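Local coordinates for protein RNA-dependent RNA polymerase (Toscana virus, PDB 6QW0) that probably cleaves capped host RNAs through the manganese-binding cap-snatching endonuclease domain of the viral L protein, supplying primers for viral transcription, at residues L76-F81 with T131-A136; G84-T89 with V127-T132; Y166-A169 with G174-S177. One frame throughout, in Å; residues are numbered along the deposited sequence.

Contact 1. Residues L76-F81 with T131-A136; sequences LFKHDF and TTMGDA. With MN3 (manganese (III) ion), chain C; SO4 (sulfate ion), chain G; SO4 (sulfate ion), chain F.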
ATOM      1  N   LEU A  76      -9.102  -2.851  10.199  1.00 41.99           N
ATOM      2  CA  LEU A  76      -8.118  -2.513   9.179  1.00 44.81           C
ATOM      3  C   LEU A  76      -7.530  -1.123   9.387  1.00 39.01           C
ATOM      4  O   LEU A  76      -6.929  -0.561   8.465  1.00 32.15           O
ATOM      5  CB  LEU A  76      -8.736  -2.632   7.787  1.00 48.01           C
ATOM      6  CG  LEU A  76      -8.869  -4.076   7.292  1.00 50.12           C
ATOM      7  CD1 LEU A  76      -9.618  -4.133   5.967  1.00 50.72           C
ATOM      8  CD2 LEU A  76      -7.498  -4.733   7.172  1.00 47.67           C
ATOM      9  N   PHE A  77      -7.672  -0.564  10.592  1.00 34.57           N
ATOM     10  CA  PHE A  77      -7.233   0.809  10.809  1.00 32.39           C
ATOM     11  C   PHE A  77      -5.724   0.943  10.633  1.00 29.13           C
ATOM     12  O   PHE A  77      -5.251   1.878   9.978  1.00 28.76           O
ATOM     13  CB  PHE A  77      -7.654   1.307  12.196  1.00 32.03           C
ATOM     14  CG  PHE A  77      -7.012   2.613  12.574  1.00 37.45           C
ATOM     15  CD1 PHE A  77      -7.521   3.812  12.109  1.00 31.48           C
ATOM     16  CD2 PHE A  77      -5.875   2.637  13.372  1.00 32.93           C
ATOM     17  CE1 PHE A  77      -6.924   5.007  12.434  1.00 35.21           C
ATOM     18  CE2 PHE A  77      -5.272   3.826  13.700  1.00 31.18           C
ATOM     19  CZ  PHE A  77      -5.798   5.017  13.237  1.00 33.34           C
ATOM     20  N   LYS A  78      -4.948   0.028  11.227  1.00 30.27           N
ATOM     21  CA  LYS A  78      -3.495   0.146  11.129  1.00 26.21           C
ATOM     22  C   LYS A  78      -3.050   0.134   9.673  1.00 23.91           C
ATOM     23  O   LYS A  78      -2.225   0.952   9.260  1.00 26.67           O
ATOM     24  CB  LYS A  78      -2.808  -0.982  11.906  1.00 29.10           C
ATOM     25  CG  LYS A  78      -2.717  -0.737  13.407  1.00 33.43           C
ATOM     26  CD  LYS A  78      -1.941  -1.838  14.122  1.00 34.80           C
ATOM     27  CE  LYS A  78      -2.651  -3.180  14.017  1.00 41.75           C
ATOM     28  NZ  LYS A  78      -1.889  -4.258  14.711  1.00 44.02           N
ATOM     29  N   HIS A  79      -3.614  -0.772   8.878  1.00 27.12           N
ATOM     30  CA  HIS A  79      -3.239  -0.883   7.470  1.00 28.68           C
ATOM     31  C   HIS A  79      -3.635   0.374   6.701  1.00 26.09           C
ATOM     32  O   HIS A  79      -2.812   0.974   5.993  1.00 24.01           O
ATOM     33  CB  HIS A  79      -3.900  -2.140   6.893  1.00 25.51           C
ATOM     34  CG  HIS A  79      -3.804  -2.293   5.405  1.00 25.61           C
ATOM     35  ND1 HIS A  79      -4.607  -1.597   4.526  1.00 26.84           N
ATOM     36  CD2 HIS A  79      -3.048  -3.125   4.649  1.00 24.22           C
ATOM     37  CE1 HIS A  79      -4.328  -1.970   3.287  1.00 27.33           C
ATOM     38  NE2 HIS A  79      -3.391  -2.900   3.336  1.00 24.55           N
ATOM     39  N   ASP A  80      -4.888   0.801   6.856  1.00 26.41           N
ATOM     40  CA  ASP A  80      -5.397   1.910   6.060  1.00 27.55           C
ATOM     41  C   ASP A  80      -4.731   3.225   6.440  1.00 28.08           C
ATOM     42  O   ASP A  80      -4.408   4.030   5.565  1.00 30.49           O
ATOM     43  CB  ASP A  80      -6.916   1.994   6.211  1.00 29.03           C
ATOM     44  CG  ASP A  80      -7.623   0.870   5.482  1.00 35.56           C
ATOM     45  OD1 ASP A  80      -6.941   0.105   4.761  1.00 34.49           O
ATOM     46  OD2 ASP A  80      -8.856   0.747   5.624  1.00 41.74           O
ATOM     47  N   PHE A  81      -4.489   3.452   7.732  1.00 27.41           N
ATOM     48  CA  PHE A  81      -3.817   4.689   8.132  1.00 27.78           C
ATOM     49  C   PHE A  81      -2.371   4.714   7.658  1.00 24.25           C
ATOM     50  O   PHE A  81      -1.891   5.746   7.173  1.00 24.46           O
ATOM     51  CB  PHE A  81      -3.891   4.875   9.652  1.00 25.73           C
ATOM     52  CG  PHE A  81      -3.326   6.191  10.137  1.00 28.03           C
ATOM     53  CD1 PHE A  81      -1.990   6.304  10.482  1.00 24.01           C
ATOM     54  CD2 PHE A  81      -4.138   7.310  10.261  1.00 30.40           C
ATOM     55  CE1 PHE A  81      -1.459   7.506  10.928  1.00 27.72           C
ATOM     56  CE2 PHE A  81      -3.612   8.521  10.708  1.00 30.84           C
ATOM     57  CZ  PHE A  81      -2.270   8.614  11.038  1.00 30.90           C
ATOM     58  N   THR A 131       1.250  -5.090   6.537  1.00 25.94           N
ATOM     59  CA  THR A 131       1.940  -4.721   7.770  1.00 24.50           C
ATOM     60  C   THR A 131       2.345  -5.987   8.511  1.00 27.74           C
ATOM     61  O   THR A 131       1.858  -7.082   8.225  1.00 32.53           O
ATOM     62  CB  THR A 131       1.055  -3.873   8.695  1.00 29.07           C
ATOM     63  OG1 THR A 131      -0.011  -4.691   9.199  1.00 34.04           O
ATOM     64  CG2 THR A 131       0.451  -2.685   7.954  1.00 29.83           C
ATOM     65  N   THR A 132       3.230  -5.820   9.493  1.00 28.23           N
ATOM     66  CA  THR A 132       3.547  -6.902  10.412  1.00 27.69           C
ATOM     67  C   THR A 132       3.901  -6.297  11.760  1.00 28.81           C
ATOM     68  O   THR A 132       4.491  -5.218  11.823  1.00 27.71           O
ATOM     69  CB  THR A 132       4.706  -7.781   9.919  1.00 31.07           C
ATOM     70  OG1 THR A 132       4.941  -8.819  10.879  1.00 32.40           O
ATOM     71  CG2 THR A 132       5.985  -6.972   9.746  1.00 28.49           C
HETATM   72  N   MSE A 133       3.533  -6.995  12.828  1.00 29.54           N
HETATM   73  CA  MSE A 133       3.936  -6.590  14.170  1.00 32.82           C
HETATM   74  C   MSE A 133       5.282  -7.212  14.560  1.00 35.20           C
HETATM   75  O   MSE A 133       5.772  -7.002  15.670  1.00 33.58           O
HETATM   76  CB  MSE A 133       2.857  -6.985  15.182  1.00 32.14           C
HETATM   77  CG  MSE A 133       1.509  -6.331  14.938  1.00 30.57           C
HETATM   78 SE   MSE A 133       1.582  -4.410  15.227  1.00 41.32          SE
HETATM   79  CE  MSE A 133       1.975  -4.421  17.147  1.00 36.35           C
ATOM     80  N   GLY A 134       5.880  -7.962  13.643  1.00 33.39           N
ATOM     81  CA  GLY A 134       7.148  -8.638  13.866  1.00 30.79           C
ATOM     82  C   GLY A 134       8.338  -7.858  13.348  1.00 28.87           C
ATOM     83  O   GLY A 134       8.312  -6.626  13.249  1.00 30.50           O
ATOM     84  N   ASP A 135       9.412  -8.582  13.023  1.00 32.44           N
ATOM     85  CA  ASP A 135      10.659  -7.950  12.624  1.00 31.76           C
ATOM     86  C   ASP A 135      10.804  -7.968  11.100  1.00 32.06           C
ATOM     87  O   ASP A 135       9.860  -8.268  10.367  1.00 30.80           O
ATOM     88  CB  ASP A 135      11.844  -8.621  13.330  1.00 37.59           C
ATOM     89  CG  ASP A 135      11.985 -10.101  12.993  1.00 44.12           C
ATOM     90  OD1 ASP A 135      11.299 -10.606  12.074  1.00 34.34           O
ATOM     91  OD2 ASP A 135      12.801 -10.770  13.666  1.00 45.54           O
ATOM     92  N   ALA A 136      11.998  -7.626  10.616  1.00 31.76           N
ATOM     93  CA  ALA A 136      12.198  -7.498   9.174  1.00 31.11           C
ATOM     94  C   ALA A 136      11.997  -8.831   8.464  1.00 34.51           C
ATOM     95  O   ALA A 136      11.453  -8.872   7.354  1.00 30.04           O
ATOM     96  CB  ALA A 136      13.586  -6.928   8.882  1.00 33.45           C
TER
HETATM   97 MN   MN3 C 301      -3.252  -4.583   1.758  1.00 23.82          MN
HETATM   98  S   SO4 G 305      -2.369  -6.456   6.813  1.00 61.92           S
HETATM   99  O1  SO4 G 305      -1.948  -5.130   7.245  1.00 44.27           O
HETATM  100  O2  SO4 G 305      -3.823  -6.529   6.895  1.00 63.97           O
HETATM  101  O3  SO4 G 305      -1.943  -6.730   5.437  1.00 36.03           O
HETATM  102  O4  SO4 G 305      -1.779  -7.445   7.708  1.00 59.67           O
HETATM  103  S   SO4 F 304      14.800  -5.848  12.937  1.00 61.27           S
HETATM  104  O1  SO4 F 304      13.577  -5.157  13.343  1.00 61.75           O
HETATM  105  O2  SO4 F 304      15.695  -4.899  12.281  1.00 58.63           O
HETATM  106  O3  SO4 F 304      14.468  -6.924  12.013  1.00 53.84           O
HETATM  107  O4  SO4 F 304      15.446  -6.407  14.123  1.00 65.41           O
HETATM  108  O   HOH W   1      -0.060  -4.857  12.070  1.00 33.47           O
HETATM  109  O   HOH W   2      -5.543  -5.109   2.023  1.00 31.17           O
HETATM  110  O   HOH W   3      -3.535  -6.343   3.306  1.00 28.80           O

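Contact 2. Residues G84-T89 with V127-T132; sequences GHLADT and VEFTTT. With MN3 (manganese (III) ion), chain C; SO4 (sulfate ion), chain G.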
ATOM      1  N   GLY A  84      -2.259   5.603   3.954  1.00 23.90           N
ATOM      2  CA  GLY A  84      -3.267   6.562   3.529  1.00 25.56           C
ATOM      3  C   GLY A  84      -2.747   7.676   2.650  1.00 25.42           C
ATOM      4  O   GLY A  84      -3.528   8.281   1.908  1.00 29.34           O
ATOM      5  N   HIS A  85      -1.461   8.002   2.748  1.00 22.22           N
ATOM      6  CA  HIS A  85      -0.871   9.028   1.902  1.00 24.93           C
ATOM      7  C   HIS A  85      -0.596   8.529   0.492  1.00 26.12           C
ATOM      8  O   HIS A  85      -0.322   9.339  -0.400  1.00 30.37           O
ATOM      9  CB  HIS A  85       0.433   9.546   2.523  1.00 25.24           C
ATOM     10  CG  HIS A  85       1.500   8.505   2.648  1.00 21.78           C
ATOM     11  ND1 HIS A  85       1.292   7.301   3.287  1.00 24.40           N
ATOM     12  CD2 HIS A  85       2.780   8.481   2.210  1.00 23.24           C
ATOM     13  CE1 HIS A  85       2.400   6.585   3.245  1.00 22.78           C
ATOM     14  NE2 HIS A  85       3.319   7.278   2.596  1.00 23.83           N
ATOM     15  N   LEU A  86      -0.650   7.220   0.278  1.00 23.43           N
ATOM     16  CA  LEU A  86      -0.399   6.625  -1.031  1.00 25.34           C
ATOM     17  C   LEU A  86      -1.677   6.227  -1.734  1.00 29.71           C
ATOM     18  O   LEU A  86      -1.757   6.298  -2.965  1.00 34.65           O
ATOM     19  CB  LEU A  86       0.493   5.389  -0.892  1.00 27.20           C
ATOM     20  CG  LEU A  86       1.851   5.637  -0.247  1.00 26.02           C
ATOM     21  CD1 LEU A  86       2.579   4.319  -0.111  1.00 29.01           C
ATOM     22  CD2 LEU A  86       2.660   6.625  -1.064  1.00 29.05           C
ATOM     23  N   ALA A  87      -2.675   5.784  -0.981  1.00 26.78           N
ATOM     24  CA  ALA A  87      -3.923   5.360  -1.591  1.00 34.42           C
ATOM     25  C   ALA A  87      -5.012   5.378  -0.537  1.00 41.09           C
ATOM     26  O   ALA A  87      -4.786   4.974   0.606  1.00 38.10           O
ATOM     27  CB  ALA A  87      -3.811   3.960  -2.199  1.00 33.88           C
ATOM     28  N   ASP A  88      -6.186   5.849  -0.928  1.00 37.56           N
ATOM     29  CA  ASP A  88      -7.351   5.635  -0.097  1.00 43.31           C
ATOM     30  C   ASP A  88      -7.777   4.172  -0.188  1.00 44.32           C
ATOM     31  O   ASP A  88      -7.390   3.440  -1.107  1.00 39.78           O
ATOM     32  CB  ASP A  88      -8.489   6.562  -0.528  1.00 50.59           C
ATOM     33  CG  ASP A  88      -8.148   8.029  -0.332  1.00 57.40           C
ATOM     34  OD1 ASP A  88      -7.290   8.329   0.525  1.00 64.46           O
ATOM     35  OD2 ASP A  88      -8.733   8.879  -1.040  1.00 66.77           O
ATOM     36  N   THR A  89      -8.559   3.741   0.796  1.00 42.89           N
ATOM     37  CA  THR A  89      -9.106   2.393   0.782  1.00 43.54           C
ATOM     38  C   THR A  89      -9.925   2.174  -0.487  1.00 46.63           C
ATOM     39  O   THR A  89     -10.600   3.082  -0.981  1.00 45.90           O
ATOM     40  CB  THR A  89      -9.969   2.163   2.023  1.00 45.84           C
ATOM     41  OG1 THR A  89      -9.264   2.629   3.180  1.00 50.62           O
ATOM     42  CG2 THR A  89     -10.287   0.684   2.191  1.00 46.27           C
ATOM     43  N   VAL A 127      -0.475  -2.939  -6.948  1.00 20.68           N
ATOM     44  CA  VAL A 127       0.277  -2.603  -5.739  1.00 20.58           C
ATOM     45  C   VAL A 127      -0.482  -3.141  -4.533  1.00 24.24           C
ATOM     46  O   VAL A 127      -1.692  -2.929  -4.412  1.00 24.93           O
ATOM     47  CB  VAL A 127       0.506  -1.085  -5.596  1.00 21.71           C
ATOM     48  CG1 VAL A 127       1.405  -0.805  -4.396  1.00 24.67           C
ATOM     49  CG2 VAL A 127       1.129  -0.501  -6.860  1.00 25.88           C
ATOM     50  N   GLU A 128       0.221  -3.844  -3.645  1.00 21.98           N
ATOM     51  CA  GLU A 128      -0.408  -4.372  -2.442  1.00 19.69           C
ATOM     52  C   GLU A 128       0.388  -3.930  -1.226  1.00 22.05           C
ATOM     53  O   GLU A 128       1.623  -4.026  -1.224  1.00 21.55           O
ATOM     54  CB  GLU A 128      -0.523  -5.896  -2.478  1.00 23.03           C
ATOM     55  CG  GLU A 128      -1.116  -6.491  -1.213  1.00 22.61           C
ATOM     56  CD  GLU A 128      -2.560  -6.069  -0.944  1.00 28.83           C
ATOM     57  OE1 GLU A 128      -3.291  -5.635  -1.861  1.00 24.28           O
ATOM     58  OE2 GLU A 128      -2.977  -6.188   0.216  1.00 24.32           O
ATOM     59  N   PHE A 129      -0.331  -3.435  -0.212  1.00 21.99           N
ATOM     60  CA  PHE A 129       0.240  -2.984   1.053  1.00 19.87           C
ATOM     61  C   PHE A 129       0.011  -4.040   2.128  1.00 21.15           C
ATOM     62  O   PHE A 129      -1.018  -4.716   2.145  1.00 24.15           O
ATOM     63  CB  PHE A 129      -0.406  -1.678   1.545  1.00 20.82           C
ATOM     64  CG  PHE A 129      -0.522  -0.577   0.516  1.00 20.39           C
ATOM     65  CD1 PHE A 129       0.534  -0.215  -0.302  1.00 22.18           C
ATOM     66  CD2 PHE A 129      -1.705   0.146   0.430  1.00 24.34           C
ATOM     67  CE1 PHE A 129       0.388   0.826  -1.227  1.00 24.77           C
ATOM     68  CE2 PHE A 129      -1.849   1.183  -0.487  1.00 26.12           C
ATOM     69  CZ  PHE A 129      -0.803   1.517  -1.309  1.00 24.91           C
ATOM     70  N   THR A 130       0.948  -4.148   3.065  1.00 21.90           N
ATOM     71  CA  THR A 130       0.726  -5.059   4.178  1.00 22.88           C
ATOM     72  C   THR A 130       1.588  -4.597   5.346  1.00 22.26           C
ATOM     73  O   THR A 130       2.477  -3.755   5.190  1.00 23.39           O
ATOM     74  CB  THR A 130       1.006  -6.520   3.770  1.00 26.22           C
ATOM     75  OG1 THR A 130       0.544  -7.427   4.786  1.00 28.01           O
ATOM     76  CG2 THR A 130       2.480  -6.746   3.516  1.00 24.86           C
ATOM     77  N   THR A 131       1.250  -5.090   6.537  1.00 25.94           N
ATOM     78  CA  THR A 131       1.940  -4.721   7.770  1.00 24.50           C
ATOM     79  C   THR A 131       2.345  -5.987   8.511  1.00 27.74           C
ATOM     80  O   THR A 131       1.858  -7.082   8.225  1.00 32.53           O
ATOM     81  CB  THR A 131       1.055  -3.873   8.695  1.00 29.07           C
ATOM     82  OG1 THR A 131      -0.011  -4.691   9.199  1.00 34.04           O
ATOM     83  CG2 THR A 131       0.451  -2.685   7.954  1.00 29.83           C
ATOM     84  N   THR A 132       3.230  -5.820   9.493  1.00 28.23           N
ATOM     85  CA  THR A 132       3.547  -6.902  10.412  1.00 27.69           C
ATOM     86  C   THR A 132       3.901  -6.297  11.760  1.00 28.81           C
ATOM     87  O   THR A 132       4.491  -5.218  11.823  1.00 27.71           O
ATOM     88  CB  THR A 132       4.706  -7.781   9.919  1.00 31.07           C
ATOM     89  OG1 THR A 132       4.941  -8.819  10.879  1.00 32.40           O
ATOM     90  CG2 THR A 132       5.985  -6.972   9.746  1.00 28.49           C
TER
HETATM   91 MN   MN3 C 301      -3.252  -4.583   1.758  1.00 23.82          MN
HETATM   92  S   SO4 G 305      -2.369  -6.456   6.813  1.00 61.92           S
HETATM   93  O1  SO4 G 305      -1.948  -5.130   7.245  1.00 44.27           O
HETATM   94  O2  SO4 G 305      -3.823  -6.529   6.895  1.00 63.97           O
HETATM   95  O3  SO4 G 305      -1.943  -6.730   5.437  1.00 36.03           O
HETATM   96  O4  SO4 G 305      -1.779  -7.445   7.708  1.00 59.67           O
HETATM   97  O   HOH W   2      -5.543  -5.109   2.023  1.00 31.17           O
HETATM   98  O   HOH W   3      -3.535  -6.343   3.306  1.00 28.80           O

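Contact 3. Residues Y166-A169 with G174-S177; sequences YIIA and GVVS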
ATOM      1  N   TYR A 166       3.806  -4.900  -7.457  1.00 17.85           N
ATOM      2  CA  TYR A 166       4.615  -4.239  -6.437  1.00 18.85           C
ATOM      3  C   TYR A 166       4.012  -4.476  -5.059  1.00 20.39           C
ATOM      4  O   TYR A 166       2.786  -4.487  -4.900  1.00 20.28           O
ATOM      5  CB  TYR A 166       4.719  -2.728  -6.689  1.00 20.98           C
ATOM      6  CG  TYR A 166       5.630  -2.343  -7.831  1.00 19.22           C
ATOM      7  CD1 TYR A 166       7.018  -2.488  -7.721  1.00 20.19           C
ATOM      8  CD2 TYR A 166       5.098  -1.855  -9.032  1.00 20.43           C
ATOM      9  CE1 TYR A 166       7.860  -2.127  -8.760  1.00 21.95           C
ATOM     10  CE2 TYR A 166       5.927  -1.500 -10.083  1.00 22.31           C
ATOM     11  CZ  TYR A 166       7.302  -1.654  -9.950  1.00 22.66           C
ATOM     12  OH  TYR A 166       8.137  -1.295 -10.983  1.00 24.65           O
ATOM     13  N   ILE A 167       4.886  -4.621  -4.060  1.00 20.15           N
ATOM     14  CA  ILE A 167       4.494  -4.887  -2.676  1.00 20.21           C
ATOM     15  C   ILE A 167       5.188  -3.880  -1.779  1.00 19.76           C
ATOM     16  O   ILE A 167       6.357  -3.562  -2.008  1.00 20.60           O
ATOM     17  CB  ILE A 167       4.896  -6.305  -2.220  1.00 21.88           C
ATOM     18  CG1 ILE A 167       4.458  -7.364  -3.240  1.00 22.88           C
ATOM     19  CG2 ILE A 167       4.348  -6.598  -0.832  1.00 23.92           C
ATOM     20  CD1 ILE A 167       2.958  -7.573  -3.346  1.00 22.76           C
ATOM     21  N   ILE A 168       4.481  -3.392  -0.758  1.00 19.69           N
ATOM     22  CA  ILE A 168       5.108  -2.672   0.355  1.00 19.41           C
ATOM     23  C   ILE A 168       4.695  -3.360   1.652  1.00 22.85           C
ATOM     24  O   ILE A 168       3.503  -3.376   1.989  1.00 20.40           O
ATOM     25  CB  ILE A 168       4.711  -1.182   0.407  1.00 21.69           C
ATOM     26  CG1 ILE A 168       4.873  -0.518  -0.962  1.00 23.39           C
ATOM     27  CG2 ILE A 168       5.556  -0.459   1.443  1.00 23.47           C
ATOM     28  CD1 ILE A 168       4.379   0.933  -0.990  1.00 28.35           C
ATOM     29  N   ALA A 169       5.673  -3.898   2.390  1.00 22.26           N
ATOM     30  CA  ALA A 169       5.441  -4.518   3.698  1.00 24.45           C
ATOM     31  C   ALA A 169       6.164  -3.712   4.774  1.00 22.49           C
ATOM     32  O   ALA A 169       7.392  -3.596   4.735  1.00 24.74           O
ATOM     33  CB  ALA A 169       5.938  -5.967   3.715  1.00 25.39           C
ATOM     34  N   GLY A 174      11.288  -0.586   9.479  1.00 23.99           N
ATOM     35  CA  GLY A 174      11.634  -0.457   8.074  1.00 27.84           C
ATOM     36  C   GLY A 174      10.527  -0.971   7.172  1.00 25.20           C
ATOM     37  O   GLY A 174       9.393  -1.143   7.595  1.00 22.97           O
ATOM     38  N   VAL A 175      10.909  -1.224   5.921  1.00 21.61           N
ATOM     39  CA  VAL A 175       9.993  -1.610   4.858  1.00 20.32           C
ATOM     40  C   VAL A 175      10.679  -2.652   3.999  1.00 22.09           C
ATOM     41  O   VAL A 175      11.875  -2.536   3.722  1.00 23.93           O
ATOM     42  CB  VAL A 175       9.606  -0.377   4.008  1.00 24.51           C
ATOM     43  CG1 VAL A 175       8.980  -0.782   2.698  1.00 24.62           C
ATOM     44  CG2 VAL A 175       8.679   0.553   4.790  1.00 25.37           C
ATOM     45  N   VAL A 176       9.933  -3.676   3.585  1.00 21.11           N
ATOM     46  CA  VAL A 176      10.356  -4.574   2.515  1.00 19.95           C
ATOM     47  C   VAL A 176       9.493  -4.256   1.304  1.00 21.91           C
ATOM     48  O   VAL A 176       8.262  -4.335   1.379  1.00 21.91           O
ATOM     49  CB  VAL A 176      10.230  -6.047   2.917  1.00 21.81           C
ATOM     50  CG1 VAL A 176      10.641  -6.942   1.753  1.00 25.83           C
ATOM     51  CG2 VAL A 176      11.111  -6.318   4.137  1.00 22.97           C
ATOM     52  N   SER A 177      10.135  -3.883   0.196  1.00 21.34           N
ATOM     53  CA  SER A 177       9.379  -3.457  -0.982  1.00 18.77           C
ATOM     54  C   SER A 177      10.228  -3.673  -2.222  1.00 20.15           C
ATOM     55  O   SER A 177      11.456  -3.594  -2.168  1.00 20.63           O
ATOM     56  CB  SER A 177       8.983  -1.974  -0.888  1.00 21.51           C
ATOM     57  OG  SER A 177       8.180  -1.589  -2.004  1.00 21.08           O
TER

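Contact 1. Residues L76-F81 with T131-A136
Lys78 meets Met133, present as selenomethionine, where the start of helix 77-82 faces the loop after strand 124-131. The lysine reaches out with one bend, at chi3, and brings its NZ to 3.5 Å from SE of Met133. Their side chains cross at about a right angle. Met133 is folded at chi2 and chi3, and so it curls back to the lysine. An ST turn shapes its loop, with OG1 of Thr132 accepting from N of Gly134.

Thr131 and Lys78 bury the most surface in this contact, and water 1 links them. The hydroxyl of Thr131 accepts a hydrogen bond from this water, with OG1 2.9 Å from its oxygen; the water in turn accepts a weak bond from NZ of Lys78. The same hydroxyl donates to the sulfate of chain G, OG1 of Thr131 lying 2.8 Å from its O1, so both its donor and acceptor capacities are used. A chi1 of 69° sets OG1 of Thr131 between its own backbone N and carbonyl carbon, which turns it to the sulfate and lets the methyl CG2 rest 4.1 Å from CA of His79. The backbone N of Thr131 adds only a weak bond to the same sulfate oxygen.

His79 turns its imidazole off the helix to the metal, where NE2 binds manganese at 2.3 Å. On the other ring nitrogen, ND1 of His79 donates to OD1 of Asp80 (2.9 Å) almost in the ring plane; together with the metal bond at NE2, this holds the ring's rotation. O1 of that sulfate sits at the ring edge, 3.5 Å from CD2 of His79. Asp114, Glu128 and the carbonyl of Phe129 complete the protein ligands. A helix-borne histidine joined to two acidic residues and a strand carbonyl is characteristic of the PD-(D/E)XK metal site of His-containing cap-snatching endonucleases.

Contact 2. Residues G84-T89 with V127-T132
Ala87 and Leu86 meet the ring of Phe129 with their CB atoms, an entirely apolar contact. The methyl CB of Ala87 lies at the edge of the ring, close to its plane, 3.8 Å from CE2 of Phe129. CB of Leu86 arrives obliquely, 4.1 Å from CZ of the same ring. Phe129 reaches the loop because its CG stands opposite the carbonyl carbon (chi1 -48°), carrying the ring away from the strand so that its far rim is the part that touches. Beyond its CB, Leu86 runs on over the imidazole of His85, with CG above the ring centre.

The backbone of Phe129 serves the metal: its carbonyl O binds manganese at 2.3 Å. Glu128 bends at chi2 (64°) to place OE2 2.2 Å from the same ion, and waters 2 and 3 occupy further positions. Next along the strand, OG1 of Thr130 donates to O3 of the sulfate at 2.7 Å.

Strand 124-131 is flanked by strands 115-118 and 163-171. Helix 136-157 contributes Lys146 and Tyr150 against Glu128, while Phe83 stacks on Phe129, Leu86 touches Ile168 and His85 packs on helix 183-203.

Contact 3. Residues Y166-A169 with G174-S177
The peptide carbonyl of Ile167 receives the hydroxyl of Ser177, whose OG donates to O of Ile167 at 2.7 Å from 19° outside the carbonyl plane. Ala169 and Val176 exchange two backbone hydrogen bonds: N of Val176 to O of Ala169 at 2.8 Å, and N of Ala169 to O of Val176, also at 2.8 Å. The two make this an antiparallel hydrogen-bonded pair. Ile168 and Ser177 form the neighbouring non-hydrogen-bonded pair. The one aromatic ring here, that of Tyr166, meets His19 with planes nearly parallel.

With chi1 at -177°, OG of Ser177 stands opposite its backbone N, which turns it toward the Ile167 carbonyl on the neighbouring strand. There it also accepts from N of Leu179, so one hydroxyl ties the strand end to the loop that follows. On the face carrying Ile168, Val175 and Ser177, the branch CG2 of Ile168 abuts CG1 of Val175 at 3.7 Å, the two side chains crossing obliquely. Val175 also touches helix 183-203. Ala169 and Val176 point to the other face, where helix 136-157 covers Val176 and Ile167.

The paired strands are the arms of a beta hairpin within the mixed sheet, whose strand 163-171 runs parallel to strand 124-131; the sheet is held between helices as in the PD-(D/E)XK nuclease fold.

Contacts 1 and 2 share Thr131 and Thr132 and converge on one manganese ion, their centres about 10 Å apart. His79 from contact 1 and the carbonyl of Phe129 from contact 2 are fellow ligands, with NE2 of His79 3.2 Å from O of Phe129. One sulfate, bonded to Thr130 and Thr131, lies beside the ring of His79, and a weak hydrogen bond links Asp80 to Thr89. Contact 3, centred about 10 Å from contact 2, lies behind the site: N of Thr130 is 2.9 Å from O of Ile168, and N of Glu128 is 2.9 Å from O of Tyr166. The hairpin thus continues the sheet whose strand 124-131 presents two of the metal ligands, Glu128 and the carbonyl of Phe129.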